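PDB 4Q9D: benzoylformate decarboxylase from Mycobacterium smegmatis, which belongs to the thiamine pyrophosphate-dependent enzyme family and carries a magnesium ion in its C-terminal cofactor-binding domain. Local coordinates for residues A194-N198 with D268-V272; P203-L207 with L227-A233. All coordinates share one frame; numbering follows the deposited sequence.

Contact 1 of 2, residues A194-N198 with D268-V272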
loop_
_atom_site.group_PDB
_atom_site.type_symbol
_atom_site.label_atom_id
_atom_site.label_comp_id
_atom_site.label_asym_id
_atom_site.label_seq_id
_atom_site.Cartn_x
_atom_site.Cartn_y
_atom_site.Cartn_z
ATOM N N ALA B 194 -19.043 -27.071 -23.286
ATOM C CA ALA B 194 -19.237 -27.653 -24.611
ATOM C C ALA B 194 -20.681 -28.098 -24.798
ATOM O O ALA B 194 -21.250 -27.921 -25.867
ATOM C CB ALA B 194 -18.297 -28.836 -24.828
ATOM N N GLU B 195 -21.268 -28.679 -23.760
ATOM C CA GLU B 195 -22.655 -29.094 -23.836
ATOM C C GLU B 195 -23.552 -27.879 -24.045
ATOM O O GLU B 195 -24.518 -27.946 -24.794
ATOM C CB GLU B 195 -23.088 -29.852 -22.574
ATOM C CG GLU B 195 -22.706 -31.327 -22.542
ATOM C CD GLU B 195 -23.244 -32.113 -23.752
ATOM O OE1 GLU B 195 -24.336 -31.773 -24.281
ATOM O OE2 GLU B 195 -22.557 -33.068 -24.186
ATOM N N ARG B 196 -23.242 -26.773 -23.375
ATOM C CA ARG B 196 -24.078 -25.578 -23.484
ATOM C C ARG B 196 -23.953 -25.007 -24.911
ATOM O O ARG B 196 -24.909 -24.483 -25.483
ATOM C CB ARG B 196 -23.648 -24.531 -22.453
ATOM C CG ARG B 196 -24.316 -23.155 -22.633
ATOM C CD ARG B 196 -25.796 -23.243 -22.262
ATOM N NE ARG B 196 -26.557 -22.033 -22.545
ATOM C CZ ARG B 196 -27.069 -21.746 -23.738
ATOM N NH1 ARG B 196 -26.877 -22.589 -24.756
ATOM N NH2 ARG B 196 -27.773 -20.624 -23.909
ATOM N N ILE B 197 -22.758 -25.112 -25.464
ATOM C CA ILE B 197 -22.478 -24.643 -26.813
ATOM C C ILE B 197 -23.246 -25.515 -27.827
ATOM O O ILE B 197 -23.812 -24.998 -28.776
ATOM C CB ILE B 197 -20.956 -24.651 -27.083
ATOM C CG1 ILE B 197 -20.244 -23.536 -26.269
ATOM C CG2 ILE B 197 -20.627 -24.518 -28.599
ATOM C CD1 ILE B 197 -18.716 -23.683 -26.331
ATOM N N ASN B 198 -23.275 -26.831 -27.613
ATOM C CA ASN B 198 -23.964 -27.732 -28.533
ATOM C C ASN B 198 -25.441 -27.398 -28.588
ATOM O O ASN B 198 -26.084 -27.561 -29.618
ATOM C CB ASN B 198 -23.844 -29.171 -28.067
ATOM C CG ASN B 198 -22.490 -29.753 -28.299
ATOM O OD1 ASN B 198 -21.716 -29.304 -29.160
ATOM N ND2 ASN B 198 -22.189 -30.795 -27.536
ATOM N N ASP B 268 -28.289 -16.418 -29.132
ATOM C CA ASP B 268 -28.772 -16.974 -27.882
ATOM C C ASP B 268 -27.602 -17.328 -26.950
ATOM O O ASP B 268 -27.818 -17.547 -25.756
ATOM C CB ASP B 268 -29.750 -18.164 -28.095
ATOM C CG ASP B 268 -29.117 -19.371 -28.821
ATOM O OD1 ASP B 268 -28.067 -19.242 -29.470
ATOM O OD2 ASP B 268 -29.697 -20.479 -28.748
ATOM N N LEU B 269 -26.375 -17.375 -27.493
ATOM C CA LEU B 269 -25.187 -17.672 -26.679
ATOM C C LEU B 269 -23.943 -16.975 -27.233
ATOM O O LEU B 269 -23.634 -17.089 -28.428
ATOM C CB LEU B 269 -24.927 -19.177 -26.623
ATOM C CG LEU B 269 -23.673 -19.596 -25.846
ATOM C CD1 LEU B 269 -23.890 -19.383 -24.346
ATOM C CD2 LEU B 269 -23.307 -21.050 -26.134
ATOM N N VAL B 270 -23.250 -16.233 -26.365
ATOM C CA VAL B 270 -21.963 -15.624 -26.718
ATOM C C VAL B 270 -20.848 -16.402 -26.026
ATOM O O VAL B 270 -20.868 -16.590 -24.802
ATOM C CB VAL B 270 -21.912 -14.126 -26.341
ATOM C CG1 VAL B 270 -20.575 -13.513 -26.817
ATOM C CG2 VAL B 270 -23.078 -13.407 -26.991
ATOM N N VAL B 271 -19.907 -16.895 -26.818
ATOM C CA VAL B 271 -18.753 -17.582 -26.278
ATOM C C VAL B 271 -17.527 -16.672 -26.354
ATOM O O VAL B 271 -17.040 -16.372 -27.436
ATOM C CB VAL B 271 -18.476 -18.863 -27.040
ATOM C CG1 VAL B 271 -17.288 -19.576 -26.408
ATOM C CG2 VAL B 271 -19.744 -19.758 -27.041
ATOM N N VAL B 272 -17.050 -16.217 -25.203
ATOM C CA VAL B 272 -15.940 -15.266 -25.175
ATOM C C VAL B 272 -14.645 -15.922 -24.714
ATOM O O VAL B 272 -14.518 -16.318 -23.545
ATOM C CB VAL B 272 -16.250 -14.079 -24.240
ATOM C CG1 VAL B 272 -15.078 -13.095 -24.280
ATOM C CG2 VAL B 272 -17.579 -13.404 -24.665
HETATM O O HOH W 1 -29.313 -21.624 -26.421
#

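Contact 2 of 2, residues P203-L207 with L227-A233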
loop_
_atom_site.group_PDB
_atom_site.type_symbol
_atom_site.label_atom_id
_atom_site.label_comp_id
_atom_site.label_asym_id
_atom_site.label_seq_id
_atom_site.Cartn_x
_atom_site.Cartn_y
_atom_site.Cartn_z
ATOM N N PRO B 203 -25.218 -19.297 -31.855
ATOM C CA PRO B 203 -24.078 -18.878 -31.046
ATOM C C PRO B 203 -23.245 -17.819 -31.760
ATOM O O PRO B 203 -23.310 -17.658 -32.977
ATOM C CB PRO B 203 -23.268 -20.161 -30.896
ATOM C CG PRO B 203 -23.569 -20.934 -32.138
ATOM C CD PRO B 203 -24.988 -20.591 -32.523
ATOM N N MET B 204 -22.465 -17.082 -30.979
ATOM C CA MET B 204 -21.471 -16.185 -31.537
ATOM C C MET B 204 -20.169 -16.360 -30.768
ATOM O O MET B 204 -20.185 -16.572 -29.554
ATOM C CB MET B 204 -21.969 -14.722 -31.465
ATOM C CG MET B 204 -20.994 -13.721 -32.097
ATOM S SD MET B 204 -19.900 -12.954 -30.842
ATOM C CE MET B 204 -21.119 -11.900 -30.056
ATOM N N LEU B 205 -19.047 -16.245 -31.465
ATOM C CA LEU B 205 -17.757 -16.472 -30.862
ATOM C C LEU B 205 -16.944 -15.182 -30.860
ATOM O O LEU B 205 -16.896 -14.483 -31.870
ATOM C CB LEU B 205 -17.012 -17.556 -31.635
ATOM C CG LEU B 205 -15.584 -17.851 -31.171
ATOM C CD1 LEU B 205 -15.622 -18.400 -29.725
ATOM C CD2 LEU B 205 -14.912 -18.839 -32.118
ATOM N N VAL B 206 -16.320 -14.871 -29.719
ATOM C CA VAL B 206 -15.395 -13.739 -29.611
ATOM C C VAL B 206 -14.018 -14.283 -29.287
ATOM O O VAL B 206 -13.864 -15.022 -28.318
ATOM C CB VAL B 206 -15.805 -12.730 -28.489
ATOM C CG1 VAL B 206 -14.884 -11.530 -28.499
ATOM C CG2 VAL B 206 -17.267 -12.281 -28.640
ATOM N N LEU B 207 -13.028 -13.922 -30.103
ATOM C CA LEU B 207 -11.646 -14.331 -29.908
ATOM C C LEU B 207 -10.821 -13.076 -29.664
ATOM O O LEU B 207 -10.618 -12.258 -30.569
ATOM C CB LEU B 207 -11.101 -15.104 -31.132
ATOM C CG LEU B 207 -11.745 -16.479 -31.439
ATOM C CD1 LEU B 207 -11.229 -17.081 -32.761
ATOM C CD2 LEU B 207 -11.527 -17.482 -30.296
ATOM N N LEU B 227 -17.428 -24.756 -35.320
ATOM C CA LEU B 227 -18.640 -24.191 -34.740
ATOM C C LEU B 227 -19.522 -23.493 -35.799
ATOM O O LEU B 227 -20.743 -23.545 -35.722
ATOM C CB LEU B 227 -18.290 -23.224 -33.620
ATOM C CG LEU B 227 -19.472 -22.533 -32.952
ATOM C CD1 LEU B 227 -20.386 -23.570 -32.322
ATOM C CD2 LEU B 227 -18.988 -21.502 -31.915
ATOM N N GLY B 228 -18.895 -22.844 -36.774
ATOM C CA GLY B 228 -19.618 -22.215 -37.870
ATOM C C GLY B 228 -20.296 -20.904 -37.499
ATOM O O GLY B 228 -21.126 -20.388 -38.259
ATOM N N ALA B 229 -19.958 -20.355 -36.329
ATOM C CA ALA B 229 -20.603 -19.119 -35.859
ATOM C C ALA B 229 -19.826 -17.880 -36.327
ATOM O O ALA B 229 -18.655 -17.972 -36.686
ATOM C CB ALA B 229 -20.746 -19.135 -34.313
ATOM N N PRO B 230 -20.475 -16.710 -36.325
ATOM C CA PRO B 230 -19.690 -15.507 -36.598
ATOM C C PRO B 230 -18.658 -15.304 -35.492
ATOM O O PRO B 230 -18.926 -15.613 -34.333
ATOM C CB PRO B 230 -20.721 -14.378 -36.539
ATOM C CG PRO B 230 -21.965 -14.968 -35.956
ATOM C CD PRO B 230 -21.913 -16.444 -36.163
ATOM N N VAL B 231 -17.494 -14.804 -35.865
ATOM C CA VAL B 231 -16.391 -14.578 -34.923
ATOM C C VAL B 231 -16.070 -13.084 -34.838
ATOM O O VAL B 231 -15.611 -12.509 -35.818
ATOM C CB VAL B 231 -15.132 -15.299 -35.397
ATOM C CG1 VAL B 231 -14.010 -15.089 -34.396
ATOM C CG2 VAL B 231 -15.430 -16.803 -35.605
ATOM N N HIS B 232 -16.338 -12.458 -33.684
ATOM C CA HIS B 232 -15.916 -11.078 -33.430
ATOM C C HIS B 232 -14.537 -10.995 -32.791
ATOM O O HIS B 232 -14.094 -11.934 -32.138
ATOM C CB HIS B 232 -16.917 -10.387 -32.514
ATOM C CG HIS B 232 -18.168 -9.939 -33.206
ATOM N ND1 HIS B 232 -18.261 -8.730 -33.869
ATOM C CD2 HIS B 232 -19.389 -10.519 -33.315
ATOM C CE1 HIS B 232 -19.486 -8.575 -34.332
ATOM N NE2 HIS B 232 -20.187 -9.651 -34.020
ATOM N N ALA B 233 -13.865 -9.871 -32.972
ATOM C CA ALA B 233 -12.652 -9.597 -32.226
ATOM C C ALA B 233 -12.991 -8.645 -31.076
ATOM O O ALA B 233 -14.080 -8.077 -31.024
ATOM C CB ALA B 233 -11.583 -8.969 -33.130
#

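Contact 1 of 2, residues A194-N198 with D268-V272
Leu269 reaches from its strand to the helix and fills the angle between Ile197 and Arg196. Its CD2 lies 3.7 Å from Ile197 CA and close to the carbonyl oxygen of Arg196, so this methyl packs on the helix backbone itself. Ile197 crosses both strand side chains at about a right angle. Its CG1 meets Leu269 CD2 and, at 3.9 Å, Val271 CG2. These apolar groups are buried and form the tight part of the contact. Helix 187-199 here covers one face of the parallel sheet in the Rossmann-like central domain, and the axis of segment 194-198 runs at 140° to strand 269-272. The Arg196 end is looser and partly exposed. Its chain leaves with CG anti to the backbone N (chi1 171°), then bends at chi2 and slides past Leu269. This lays one guanidinium face on Leu269 CD1, which sits 4.0 Å above the plane, over the centre. The charge is met by a salt bridge from NH2 to Asp294 on the next strand. A water donates to Asp268 OD2 at 2.6 Å and accepts a weak bond from Arg196 NH1. The Asp268 carboxylate is also bound by the backbone N atoms of Lys201 and His202, which follow the helix.

Contact 2 of 2, residues P203-L207 with L227-A233
Strands 203-207 and 231-233 run parallel, with Leu205 beside Val231 and Val206 beside His232. Leu205 N donates to Pro230 O at 2.9 Å, nearly straight at 172° at the hydrogen. Leu205 O accepts from His232 N at 2.8 Å, more bent at 146°. Leu207 N donates to His232 O at 3.0 Å. Leu205 O also receives a CA-H...O contact from Val231, 3.1 Å from its CA. On the face of Leu205, Leu207 and Val231, the two methyls of Val231 part. CG2 lies beside Leu205 CD2, both side chains pointing the same way, and CG1 meets Leu207 CD1 at 3.8 Å. Helix 217-227 packs on this face through Phe223 and Ala224. The path from strand 203-207 through the helices to strand 231-233 is a beta-alpha-beta crossover of the Rossmann-like central domain. At the return, Gly228, the first residue beyond the helix, has positive phi. Leu227 and Ala229, its chain neighbours, meet the Pro203 ring; Ala229 CB is 4.0 Å from Pro203 CG. The other face carries Met204, Val206 and His232. The Met204 bend at chi2 (-96°) brings SD to the imidazole edge, a sulfur-aromatic contact 3.5 Å from His232 CD2. Its CG lies near the ring plane as well. The ring's ND1 is hydrogen-bonded to Gly251 O on strand 249-252, the edge strand within this chain.

Overall arrangement
Both contacts reach the same parallel sheet of the central domain: contact 2 lies within it, and contact 1 packs a helix on it. Their centres are about 10 Å apart. Helix 187-199 leads through a short link into strand 203-207, which lies between strands 231-233 and 269-273 and bonds to both. Met204 is one joint between the contacts: its O is 2.8 Å from Val271 N, and its N is 2.8 Å from Leu269 O, both probable hydrogen bonds. Side chains meet too, with Val270 CG1 3.7 Å from Met204 CE. The magnesium ion is bound by Asp434, Asn461 and Glu463 in the C-terminal domain, so neither contact supplies a metal ligand.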